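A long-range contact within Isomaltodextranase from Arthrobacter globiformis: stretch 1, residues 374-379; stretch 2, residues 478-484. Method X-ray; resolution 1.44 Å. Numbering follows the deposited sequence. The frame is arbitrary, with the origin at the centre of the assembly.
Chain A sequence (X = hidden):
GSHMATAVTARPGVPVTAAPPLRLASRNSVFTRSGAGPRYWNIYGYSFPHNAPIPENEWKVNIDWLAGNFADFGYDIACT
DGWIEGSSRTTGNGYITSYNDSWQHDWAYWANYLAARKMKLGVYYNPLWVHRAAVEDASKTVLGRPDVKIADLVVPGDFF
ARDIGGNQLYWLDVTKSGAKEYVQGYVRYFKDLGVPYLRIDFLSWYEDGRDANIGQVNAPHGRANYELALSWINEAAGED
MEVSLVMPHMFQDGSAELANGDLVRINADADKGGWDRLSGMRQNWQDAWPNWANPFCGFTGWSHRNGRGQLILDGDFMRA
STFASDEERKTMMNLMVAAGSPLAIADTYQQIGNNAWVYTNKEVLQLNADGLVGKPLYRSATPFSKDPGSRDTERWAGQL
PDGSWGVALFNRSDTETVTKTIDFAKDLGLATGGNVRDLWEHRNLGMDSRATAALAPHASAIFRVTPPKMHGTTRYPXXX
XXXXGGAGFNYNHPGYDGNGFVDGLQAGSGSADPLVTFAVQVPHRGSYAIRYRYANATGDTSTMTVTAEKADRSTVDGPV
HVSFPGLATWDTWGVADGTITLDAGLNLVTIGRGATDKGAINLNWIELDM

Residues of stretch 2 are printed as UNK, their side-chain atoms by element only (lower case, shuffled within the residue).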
# COMPACT_ATOMS: atom_id res chain seq x y z
N GLY A 374 -5.50 3.57 -7.39
CA GLY A 374 -6.65 4.46 -7.49
C GLY A 374 -6.90 5.20 -6.21
O GLY A 374 -6.40 4.82 -5.13
N LYS A 375 -7.64 6.30 -6.35
CA LYS A 375 -8.28 6.98 -5.26
C LYS A 375 -9.78 6.91 -5.45
O LYS A 375 -10.26 6.87 -6.58
CB LYS A 375 -7.83 8.46 -5.15
CG LYS A 375 -6.54 8.62 -4.33
CD LYS A 375 -6.03 10.07 -4.29
CE LYS A 375 -4.98 10.32 -3.21
NZ LYS A 375 -3.74 9.56 -3.43
N PRO A 376 -10.53 6.91 -4.34
CA PRO A 376 -11.98 7.12 -4.45
C PRO A 376 -12.21 8.52 -4.98
O PRO A 376 -11.32 9.38 -4.82
CB PRO A 376 -12.45 7.02 -2.99
CG PRO A 376 -11.27 7.56 -2.22
CD PRO A 376 -10.06 7.07 -2.97
N LEU A 377 -13.36 8.79 -5.58
CA LEU A 377 -13.63 10.17 -5.97
C LEU A 377 -13.74 11.04 -4.71
O LEU A 377 -14.57 10.81 -3.86
CB LEU A 377 -14.92 10.26 -6.77
CG LEU A 377 -15.23 11.61 -7.40
CD1 LEU A 377 -14.18 12.00 -8.43
CD2 LEU A 377 -16.62 11.55 -8.02
N TYR A 378 -12.88 12.05 -4.60
CA TYR A 378 -12.96 12.98 -3.48
C TYR A 378 -14.11 13.96 -3.69
O TYR A 378 -14.29 14.45 -4.81
CB TYR A 378 -11.63 13.72 -3.25
CG TYR A 378 -10.66 12.92 -2.39
CD1 TYR A 378 -10.26 11.64 -2.76
CD2 TYR A 378 -10.20 13.43 -1.18
CE1 TYR A 378 -9.38 10.91 -1.98
CE2 TYR A 378 -9.33 12.69 -0.39
CZ TYR A 378 -8.94 11.42 -0.79
OH TYR A 378 -8.08 10.69 0.02
N ARG A 379 -14.88 14.16 -2.63
CA ARG A 379 -16.08 15.01 -2.62
C ARG A 379 -15.87 16.24 -1.72
O ARG A 379 -16.54 17.26 -1.91
CB ARG A 379 -17.32 14.18 -2.22
CG ARG A 379 -17.54 13.02 -3.20
CD ARG A 379 -18.85 12.28 -3.03
NE ARG A 379 -18.90 11.43 -1.84
CZ ARG A 379 -19.81 10.49 -1.61
NH1 ARG A 379 -20.77 10.23 -2.50
NH2 ARG A 379 -19.74 9.77 -0.49
N UNK A 478 -3.54 16.42 -10.30
CA UNK A 478 -2.90 16.30 -8.99
C UNK A 478 -3.82 15.62 -7.97
O UNK A 478 -3.33 14.95 -7.05
c UNK A 478 -2.49 17.68 -8.48
N UNK A 479 -5.13 15.77 -8.15
CA UNK A 479 -6.11 15.23 -7.19
C UNK A 479 -6.16 13.70 -7.22
O UNK A 479 -6.72 13.12 -6.29
c UNK A 479 -7.49 15.81 -7.43
N UNK A 480 -5.59 13.09 -8.25
CA UNK A 480 -5.49 11.63 -8.33
C UNK A 480 -4.09 11.09 -8.15
O UNK A 480 -3.88 9.90 -8.28
c UNK A 480 -6.13 11.13 -9.63
c UNK A 480 -7.62 11.11 -9.57
c UNK A 480 -9.77 12.11 -9.93
c UNK A 480 -8.27 10.02 -8.99
c UNK A 480 -8.39 12.16 -10.04
c UNK A 480 -10.39 11.03 -9.33
c UNK A 480 -9.63 9.98 -8.87
N UNK A 481 -3.10 11.96 -7.87
CA UNK A 481 -1.73 11.58 -7.65
C UNK A 481 -1.47 11.24 -6.18
O UNK A 481 -2.41 11.09 -5.42
c UNK A 481 -0.80 12.71 -8.13
N UNK A 482 -0.19 11.07 -5.84
CA UNK A 482 0.23 10.76 -4.49
C UNK A 482 0.54 12.03 -3.72
O UNK A 482 1.24 12.89 -4.24
c UNK A 482 1.44 9.84 -4.51
N UNK A 483 0.06 12.11 -2.49
CA UNK A 483 0.23 13.27 -1.62
C UNK A 483 1.06 12.90 -0.40
O UNK A 483 0.84 11.85 0.20
n UNK A 483 -3.18 14.32 -4.11
c UNK A 483 -6.31 13.50 -2.37
c UNK A 483 -1.10 13.80 -1.11
c UNK A 483 -4.17 14.00 -3.23
c UNK A 483 -5.54 13.85 -3.44
c UNK A 483 -4.38 13.37 -0.90
c UNK A 483 -2.16 13.95 -2.15
c UNK A 483 -3.57 13.73 -1.99
c UNK A 483 -5.72 13.24 -1.11
c UNK A 483 -1.98 14.30 -3.45
N UNK A 484 1.99 13.78 -0.01
CA UNK A 484 2.74 13.59 1.21
C UNK A 484 2.99 14.88 1.98
O UNK A 484 2.77 15.98 1.45
O HOH W 1 -1.75 10.06 -1.36

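Position 478 carries one side-chain carbon and nothing beyond it, so the residue is Ala-478. It opens a 3-10 segment and lies out of reach of stretch 1, its CB 9.4 Å from Lys-375 CD. Its importance is in its carbonyl, taken up below.

Position 479 again has a single carbon, CB, and is Ala-479. Its CA-to-CB bond points sideways, and the contact comes from the backbone instead: Ala-479 O lies 3.7 Å from Lys-375 CD, against the aliphatic part of the lysine.

Position 480 has seven side-chain carbons: one attached to CA, then a closed ring of six. One ring carbon lies 3.9 Å from Lys-375 O and another 4.0 Å from Leu-377 CD1. No oxygen extends the ring, which excludes tyrosine and leaves Phe-480; the two ring atoms are CE1 and CZ. Its CA-to-CB bond is sideways, but the ring end comes nearer, with chi1 at -78° (m). Both partners lie near the ring plane. The ring thus meets backbone and side chain of strand 375-378 at its edge, and Lys-375 CB stands 4.2 Å from Phe-480 CD1.

Position 481 shows one carbon, directed away from stretch 1, and is Ala-481. Its backbone closes the 3-10 turn, Ala-481 N donating to Ala-478 O at 3.1 Å. Its own carbonyl serves the contact: Lys-375 NZ donates a hydrogen bond to Ala-481 O at 2.8 Å.

Position 482, with one carbon that also points away, is Ala-482. It begins strand 482-484 and touches little, its CA lying 4.3 Å from Lys-375 NZ.

Position 483 has nine side-chain carbons and one nitrogen: one carbon on CA, then fused five- and six-membered rings holding eight carbons and the nitrogen. One six-membered-ring carbon lies 3.5 Å from Lys-375 CE, and another comes 3.7 Å from Tyr-378 OH. Only an indole fits, so this is Trp-483, and those atoms are CH2 and CZ3. Its CA-to-CB bond points toward stretch 1. Trp-483 NE1 donates to Ala-478 O at 3.0 Å with an N-H...O angle of 173°, a nearly straight bond that ties the indole to the preceding turn.

Position 484 has no side-chain atoms and is Gly-484, out of reach of stretch 1.

The contact centres on Lys-375, whose side chain runs across the indole. Its CE sits 3.5 Å from the centroid of the Trp-483 six-membered ring, 8° off the normal, a CH-pi contact; its NZ lies 4.4 Å from the same centroid, 9° off the normal, a cation-pi interaction. The ammonium also donates to water 1, with NZ 2.9 Å from the water O, and Trp-483 N donates to that same O at 3.0 Å. Tyr-378 adds an edge-to-face pair: the Trp-483 edge meets the tyrosine face, the Tyr-378 ring and Trp-483 six-membered ring planes at 80°, with Tyr-378 CE2 3.7 Å from Trp-483 CH2. Together the contacts bury 330 Å². The strand axes come no closer than 11.6 Å, at 82°; the Lys-375 side chain reaches both the backbone carbonyl of Ala-481 and the face of Trp-483.

Stretch 2, residues 478-484: AAFAAWG
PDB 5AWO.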